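Local coordinates for protein putative epimerase (Burkholderia cenocepacia, PDB 4LW8) that probably acts as a nucleotide-sugar epimerase or dehydratase, as a member of the NAD(P)-dependent epimerase/dehydratase family linked to LPS O-antigen biosynthesis, at residues N138-S143 against L148-A153; A166-A171 against I182-N187; C250-Y255 against K295-V300. All coordinates share one frame; numbering follows the deposited sequence.

Contact 1: N138-S143 against L148-A153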
# COMPACT_ATOMS: atom_id res chain seq x y z
N ASN A 138 1.14 -12.21 6.16
CA ASN A 138 -0.22 -12.06 5.67
C ASN A 138 -0.26 -11.29 4.35
O ASN A 138 -1.26 -11.30 3.64
CB ASN A 138 -1.11 -11.37 6.71
CG ASN A 138 -1.43 -12.27 7.90
OD1 ASN A 138 -0.95 -13.39 8.00
ND2 ASN A 138 -2.25 -11.76 8.82
N ILE A 139 0.84 -10.61 4.02
CA ILE A 139 0.91 -9.91 2.74
C ILE A 139 0.84 -10.88 1.55
O ILE A 139 0.46 -10.48 0.44
CB ILE A 139 2.18 -9.02 2.63
CG1 ILE A 139 3.47 -9.85 2.62
CG2 ILE A 139 2.20 -7.97 3.76
CD1 ILE A 139 3.99 -10.23 1.22
N TYR A 140 1.19 -12.16 1.77
CA TYR A 140 1.09 -13.17 0.70
C TYR A 140 -0.37 -13.60 0.49
O TYR A 140 -0.72 -14.13 -0.57
CB TYR A 140 1.94 -14.42 1.00
CG TYR A 140 3.43 -14.15 1.13
CD1 TYR A 140 4.20 -13.77 0.03
CD2 TYR A 140 4.07 -14.27 2.37
CE1 TYR A 140 5.58 -13.52 0.16
CE2 TYR A 140 5.43 -14.02 2.51
CZ TYR A 140 6.18 -13.65 1.40
OH TYR A 140 7.54 -13.40 1.55
N GLY A 141 -1.22 -13.39 1.49
CA GLY A 141 -2.62 -13.76 1.35
C GLY A 141 -2.82 -15.26 1.21
O GLY A 141 -2.05 -16.04 1.78
N ASN A 142 -3.84 -15.66 0.45
CA ASN A 142 -4.16 -17.08 0.27
C ASN A 142 -3.45 -17.72 -0.93
O ASN A 142 -4.10 -18.20 -1.86
CB ASN A 142 -5.68 -17.25 0.09
N SER A 143 -2.12 -17.76 -0.88
CA SER A 143 -1.34 -18.27 -2.02
C SER A 143 -1.46 -19.77 -2.18
O SER A 143 -1.49 -20.51 -1.20
CB SER A 143 0.13 -17.92 -1.89
OG SER A 143 0.81 -18.27 -3.10
N LEU A 148 6.15 -20.78 0.50
CA LEU A 148 6.39 -19.43 0.01
C LEU A 148 7.79 -18.89 0.34
O LEU A 148 8.21 -18.90 1.50
CB LEU A 148 5.34 -18.47 0.57
CG LEU A 148 3.89 -18.97 0.55
CD1 LEU A 148 2.93 -17.85 0.93
CD2 LEU A 148 3.54 -19.55 -0.79
N ASP A 149 8.51 -18.40 -0.68
CA ASP A 149 9.73 -17.64 -0.42
C ASP A 149 9.44 -16.17 -0.71
O ASP A 149 8.31 -15.81 -1.04
CB ASP A 149 10.93 -18.18 -1.23
CG ASP A 149 10.76 -18.03 -2.73
OD1 ASP A 149 10.13 -17.07 -3.21
OD2 ASP A 149 11.30 -18.91 -3.45
N GLU A 150 10.46 -15.31 -0.59
CA GLU A 150 10.24 -13.86 -0.67
C GLU A 150 9.92 -13.33 -2.07
O GLU A 150 9.57 -12.16 -2.22
CB GLU A 150 11.45 -13.11 -0.10
CG GLU A 150 11.63 -13.26 1.40
CD GLU A 150 12.34 -14.54 1.80
OE1 GLU A 150 12.71 -15.33 0.91
OE2 GLU A 150 12.51 -14.76 3.02
N THR A 151 10.01 -14.18 -3.09
CA THR A 151 9.72 -13.75 -4.45
C THR A 151 8.25 -13.95 -4.83
O THR A 151 7.84 -13.60 -5.93
CB THR A 151 10.58 -14.51 -5.49
OG1 THR A 151 10.09 -15.85 -5.65
CG2 THR A 151 12.07 -14.53 -5.09
N VAL A 152 7.47 -14.54 -3.93
CA VAL A 152 6.07 -14.78 -4.21
C VAL A 152 5.29 -13.46 -4.23
O VAL A 152 5.42 -12.64 -3.31
CB VAL A 152 5.44 -15.75 -3.20
CG1 VAL A 152 3.92 -15.82 -3.39
CG2 VAL A 152 6.08 -17.13 -3.35
N ALA A 153 4.49 -13.28 -5.28
CA ALA A 153 3.75 -12.04 -5.47
C ALA A 153 2.77 -11.83 -4.34
O ALA A 153 2.04 -12.75 -3.98
CB ALA A 153 3.02 -12.04 -6.81

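Contact 2: A166-A171 against I182-N187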
# COMPACT_ATOMS: atom_id res chain seq x y z
N ALA A 166 1.77 -1.96 2.37
CA ALA A 166 1.93 -0.54 2.08
C ALA A 166 3.04 0.04 2.95
O ALA A 166 3.83 0.86 2.51
CB ALA A 166 0.63 0.21 2.28
N MET A 167 3.11 -0.42 4.20
CA MET A 167 4.17 -0.01 5.11
C MET A 167 5.54 -0.35 4.50
O MET A 167 6.47 0.47 4.54
CB MET A 167 4.02 -0.67 6.48
CG MET A 167 5.14 -0.30 7.47
SD MET A 167 5.39 -1.48 8.82
CE MET A 167 5.98 -2.88 7.85
N GLU A 168 5.66 -1.54 3.92
CA GLU A 168 6.94 -1.94 3.34
C GLU A 168 7.34 -0.95 2.25
O GLU A 168 8.50 -0.50 2.21
CB GLU A 168 6.90 -3.36 2.76
CG GLU A 168 6.58 -4.50 3.75
CD GLU A 168 6.65 -5.87 3.07
OE1 GLU A 168 7.05 -5.93 1.89
OE2 GLU A 168 6.29 -6.89 3.70
N TYR A 169 6.40 -0.62 1.36
CA TYR A 169 6.73 0.27 0.24
C TYR A 169 7.03 1.68 0.76
O TYR A 169 7.95 2.33 0.28
CB TYR A 169 5.61 0.31 -0.81
CG TYR A 169 5.60 -0.90 -1.74
CD1 TYR A 169 6.57 -1.05 -2.73
CD2 TYR A 169 4.62 -1.89 -1.61
CE1 TYR A 169 6.55 -2.15 -3.58
CE2 TYR A 169 4.62 -3.00 -2.44
CZ TYR A 169 5.58 -3.11 -3.42
OH TYR A 169 5.56 -4.20 -4.24
N ALA A 170 6.25 2.14 1.74
CA ALA A 170 6.48 3.47 2.32
C ALA A 170 7.85 3.54 2.98
O ALA A 170 8.55 4.54 2.88
CB ALA A 170 5.38 3.82 3.34
N ALA A 171 8.24 2.45 3.62
CA ALA A 171 9.52 2.42 4.32
C ALA A 171 10.73 2.45 3.37
O ALA A 171 11.76 3.04 3.67
CB ALA A 171 9.59 1.19 5.23
N ILE A 182 13.38 -5.71 6.60
CA ILE A 182 11.96 -6.01 6.76
C ILE A 182 11.77 -7.49 7.09
O ILE A 182 12.31 -8.37 6.41
CB ILE A 182 11.14 -5.64 5.48
CG1 ILE A 182 11.21 -4.12 5.20
CG2 ILE A 182 9.70 -6.09 5.64
CD1 ILE A 182 10.68 -3.69 3.83
N ALA A 183 11.03 -7.78 8.16
CA ALA A 183 10.72 -9.15 8.50
C ALA A 183 9.27 -9.46 8.13
O ALA A 183 8.38 -8.63 8.33
CB ALA A 183 11.00 -9.41 9.99
N ARG A 184 9.04 -10.62 7.52
CA ARG A 184 7.67 -11.11 7.29
C ARG A 184 7.43 -12.37 8.11
O ARG A 184 7.57 -13.48 7.59
CB ARG A 184 7.40 -11.40 5.81
CG ARG A 184 7.27 -10.17 4.93
CD ARG A 184 7.28 -10.55 3.46
NE ARG A 184 7.10 -9.38 2.61
CZ ARG A 184 7.24 -9.39 1.29
NH1 ARG A 184 7.55 -10.52 0.66
NH2 ARG A 184 7.08 -8.26 0.60
N PRO A 185 7.08 -12.21 9.40
CA PRO A 185 6.83 -13.39 10.23
C PRO A 185 5.60 -14.15 9.79
O PRO A 185 4.58 -13.54 9.44
CB PRO A 185 6.61 -12.79 11.64
CG PRO A 185 6.09 -11.38 11.36
CD PRO A 185 6.90 -10.95 10.15
N PHE A 186 5.69 -15.46 9.79
CA PHE A 186 4.48 -16.27 9.66
C PHE A 186 3.83 -16.35 11.05
O PHE A 186 4.26 -15.62 11.95
CB PHE A 186 4.81 -17.65 9.07
CG PHE A 186 4.99 -17.62 7.58
CD1 PHE A 186 6.04 -16.89 7.02
CD2 PHE A 186 4.08 -18.25 6.73
CE1 PHE A 186 6.21 -16.83 5.64
CE2 PHE A 186 4.23 -18.19 5.33
CZ PHE A 186 5.30 -17.48 4.79
N ASN A 187 2.80 -17.17 11.23
CA ASN A 187 2.12 -17.28 12.52
C ASN A 187 3.05 -17.66 13.64
O ASN A 187 3.85 -18.59 13.50
CB ASN A 187 0.98 -18.31 12.46
CG ASN A 187 0.12 -18.15 11.23
OD1 ASN A 187 -0.78 -17.31 11.21
ND2 ASN A 187 0.42 -18.91 10.18

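Contact 3: C250-Y255 against K295-V300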
# COMPACT_ATOMS: atom_id res chain seq x y z
N CYS A 250 9.94 -17.95 9.79
CA CYS A 250 8.98 -19.06 9.83
C CYS A 250 9.67 -20.36 10.22
O CYS A 250 10.90 -20.42 10.21
CB CYS A 250 8.29 -19.23 8.48
SG CYS A 250 9.47 -19.42 7.13
N SER A 251 8.89 -21.38 10.56
CA SER A 251 9.42 -22.66 11.04
C SER A 251 9.70 -23.61 9.88
O SER A 251 10.42 -24.57 10.04
CB SER A 251 8.43 -23.33 12.00
OG SER A 251 7.35 -23.93 11.28
N GLU A 252 9.07 -23.33 8.74
CA GLU A 252 9.10 -24.20 7.56
C GLU A 252 8.35 -25.51 7.80
O GLU A 252 8.41 -26.43 7.00
CB GLU A 252 10.53 -24.51 7.11
CG GLU A 252 11.32 -23.29 6.68
CD GLU A 252 12.70 -23.65 6.16
OE1 GLU A 252 13.35 -24.54 6.75
OE2 GLU A 252 13.14 -23.04 5.16
N ARG A 253 7.62 -25.60 8.91
CA ARG A 253 6.75 -26.75 9.10
C ARG A 253 5.29 -26.32 9.21
O ARG A 253 4.96 -25.37 9.92
CB ARG A 253 7.15 -27.54 10.34
CG ARG A 253 6.27 -28.75 10.55
CD ARG A 253 6.92 -29.78 11.42
NE ARG A 253 6.02 -30.89 11.69
CZ ARG A 253 6.33 -31.95 12.42
NH1 ARG A 253 7.54 -32.05 12.95
NH2 ARG A 253 5.44 -32.92 12.61
N ALA A 254 4.43 -27.03 8.49
CA ALA A 254 3.01 -26.76 8.49
C ALA A 254 2.25 -27.80 9.31
O ALA A 254 2.43 -29.00 9.11
CB ALA A 254 2.47 -26.72 7.06
N TYR A 255 1.43 -27.34 10.24
CA TYR A 255 0.60 -28.21 11.07
C TYR A 255 -0.88 -27.97 10.82
O TYR A 255 -1.33 -26.83 10.75
CB TYR A 255 0.90 -27.97 12.56
CG TYR A 255 2.28 -28.36 13.06
CD1 TYR A 255 2.60 -29.68 13.35
CD2 TYR A 255 3.26 -27.39 13.24
CE1 TYR A 255 3.86 -30.02 13.83
CE2 TYR A 255 4.52 -27.72 13.71
CZ TYR A 255 4.81 -29.03 14.00
OH TYR A 255 6.07 -29.34 14.47
N LYS A 295 16.24 -17.89 2.72
CA LYS A 295 16.96 -16.64 2.54
C LYS A 295 17.57 -16.17 3.87
O LYS A 295 18.72 -15.74 3.93
CB LYS A 295 16.06 -15.55 1.95
CG LYS A 295 16.79 -14.26 1.62
CD LYS A 295 15.80 -13.15 1.27
CE LYS A 295 16.53 -11.86 0.89
NZ LYS A 295 15.56 -10.77 0.59
N LEU A 296 16.77 -16.24 4.93
CA LEU A 296 17.24 -15.92 6.28
C LEU A 296 18.42 -16.81 6.68
O LEU A 296 19.43 -16.33 7.20
CB LEU A 296 16.10 -16.07 7.28
CG LEU A 296 16.42 -15.91 8.77
CD1 LEU A 296 16.83 -14.49 9.11
CD2 LEU A 296 15.21 -16.32 9.61
N ARG A 297 18.29 -18.11 6.43
CA ARG A 297 19.32 -19.07 6.80
C ARG A 297 20.65 -18.72 6.11
O ARG A 297 21.71 -18.72 6.75
CB ARG A 297 18.86 -20.49 6.44
CG ARG A 297 19.87 -21.61 6.70
CD ARG A 297 19.33 -22.96 6.19
NE ARG A 297 18.13 -23.36 6.93
CZ ARG A 297 16.90 -23.43 6.42
NH1 ARG A 297 16.67 -23.13 5.15
NH2 ARG A 297 15.88 -23.81 7.19
N ARG A 298 20.58 -18.37 4.83
CA ARG A 298 21.79 -18.03 4.10
C ARG A 298 22.41 -16.73 4.60
O ARG A 298 23.61 -16.53 4.47
CB ARG A 298 21.49 -17.93 2.60
CG ARG A 298 21.24 -19.30 1.97
CD ARG A 298 20.77 -19.19 0.53
NE ARG A 298 20.57 -20.50 -0.09
CZ ARG A 298 21.53 -21.20 -0.70
NH1 ARG A 298 22.77 -20.72 -0.76
NH2 ARG A 298 21.25 -22.38 -1.24
N ALA A 299 21.60 -15.86 5.20
CA ALA A 299 22.08 -14.56 5.68
C ALA A 299 22.65 -14.59 7.10
O ALA A 299 23.63 -13.90 7.39
CB ALA A 299 20.96 -13.53 5.61
N VAL A 300 22.04 -15.37 7.98
CA VAL A 300 22.44 -15.37 9.39
C VAL A 300 22.82 -16.75 9.92
O VAL A 300 23.22 -16.89 11.08
CB VAL A 300 21.33 -14.80 10.28
CG1 VAL A 300 20.89 -13.44 9.77
CG2 VAL A 300 20.13 -15.74 10.32

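Contact 1: N138-S143 against L148-A153
The phenol ring of Tyr140 is the flat group against which residues 148-153 pack. At its edge, close to the ring plane, lies the carbonyl oxygen of Val152, with Val152 O 3.6 Å from Tyr140 CE1. One face is covered from within its own segment by Ile139, whose CD1 stands 3.7 Å above the ring, over its centre. Leu148 approaches obliquely near the root of the ring, its CD1 3.6 Å from Tyr140 CB and running past in the opposite direction. The two branches of Leu148 divide the work, since CD2 meets Ser143, 3.8 Å from its OG.

Val152 crosses Tyr140 at about a right angle. Its CG1, anti to the backbone N (chi1 171°), touches both Ser143 OG and the ring atom Tyr140 CD1. At the far end of the ring, Tyr140 OH comes within 3.5 Å of Glu150 CA.

The backbone that wraps the phenol is a type I turn from Asp149 to Val152. Asp149 OD1 accepts two bonds from Thr151: the amide N, at 2.9 Å, arrives on the anti side of the carboxylate, tilted 30° out of its plane, and makes an Asx turn, while OG1, at 2.7 Å, uses the syn lone pair.

No hydrogen bond links the two segments, so their cohesion rests on van der Waals packing, largely apolar. The polar end of Tyr140 is satisfied from other parts of the fold: its OH is bonded to Asn248 OD1 and probably to Arg184 NH1. Glu150 OE2 accepts from the backbone N of the same Asn248. Tyr140 therefore combines an apolar flank against Leu148 and Val152 with a hydroxyl held by Asn248 and, probably, Arg184, which would fix how deeply the ring is inserted.

Contact 2: A166-A171 against I182-N187
The ionic part of this contact joins Glu168, on helix 159-172, to Arg184, on strand 180-189. The guanidinium grips the carboxylate side-on with two nitrogens, one for each oxygen: Arg184 NH2 lies 2.7 Å from Glu168 OE1, and Arg184 NE lies 2.8 Å from Glu168 OE2. The NE bond is almost straight (174°), and both use syn lone pairs. The two planes are only 23° apart. An extended chain from CG to NE carries the arginine across the glutamate at about a right angle. Glu168 OE2 is also bonded to Ser135 OG, which further restricts rotation of this buried carboxylate.

Apolar packing lies beside the salt bridge. Ile182 sets its CD1 3.9 Å from Glu168 CB, while its CG2, anti to the backbone N, meets Glu168 CG at 4.0 Å.

Outside the pair, helix 159-172 leans on helix 103-122, and its Ala166 packs on Ala166 of the second subunit. Strands 130-134 and 180-189 are parallel neighbours with helix 159-172 between them in sequence, the beta-alpha-beta crossover of the Rossmann-like domain of extended short-chain dehydrogenase/reductases.

Contact 3: C250-Y255 against K295-V300
Glu252 and Arg297 meet at the protein surface, their side chains crossing at a slant, through a single salt-bridged hydrogen bond. Arg297 NH2 lies 2.7 Å from Glu252 OE1, with an N-H...O angle of 152°. The meeting is unequal in geometry. Relative to the guanidinium the oxygen lies at the edge, near its plane; relative to the carboxylate the nitrogen comes from above, well out of plane. With the two planes 42° apart, a paired, side-by-side arrangement is not achieved, and Glu252 OE2 remains 3.5 Å from both Arg297 NH1 and Arg297 NH2.

The chains take different routes to this point. Glu252 runs extended beyond CG, from a backbone with positive phi. Arg297 leaves its helix with CG anti to the backbone N and then bends at chi3 (-64°), which swings the guanidinium round to the glutamate.

Further bonds hold the carboxylate and its backbone. Glu252 OE2 accepts from the backbone N of Arg293, just ahead of the helix. Next to it, Ser251 OG takes the amide N of Arg253 at 2.9 Å, forming an ST turn.

The contact thus attaches helix 294-300, through Arg297, to the turn between strands 246-249 and 254-256. Strand 221-226 is bonded to that turn through Asp223, whose OD1 meets Ser251 OG and whose OD2 meets Glu252 N, while Leu296 packs the helix against Leu237 of helix 227-240.

Overall arrangement
From the N terminus, the three contacts follow one another in series, and none nests within or crosses another. Contact 1 closes a short loop of four intervening residues between strand 130-134 and helix 159-172. Contact 2 then closes the ten-residue connection from that helix to strand 180-189. Contact 3 spans much more, bringing helix 294-300 back to residues 250-255 after helix 257-268 and strands 273-276 and 288-291. They also touch in space: Ile139 packs on the guanidinium of Arg184, Phe186 on Cys250, and Glu150 on Lys295. All three thus meet pairwise, contact 1 touching both the Rossmann-like core of contact 2 and helix 294-300 of contact 3.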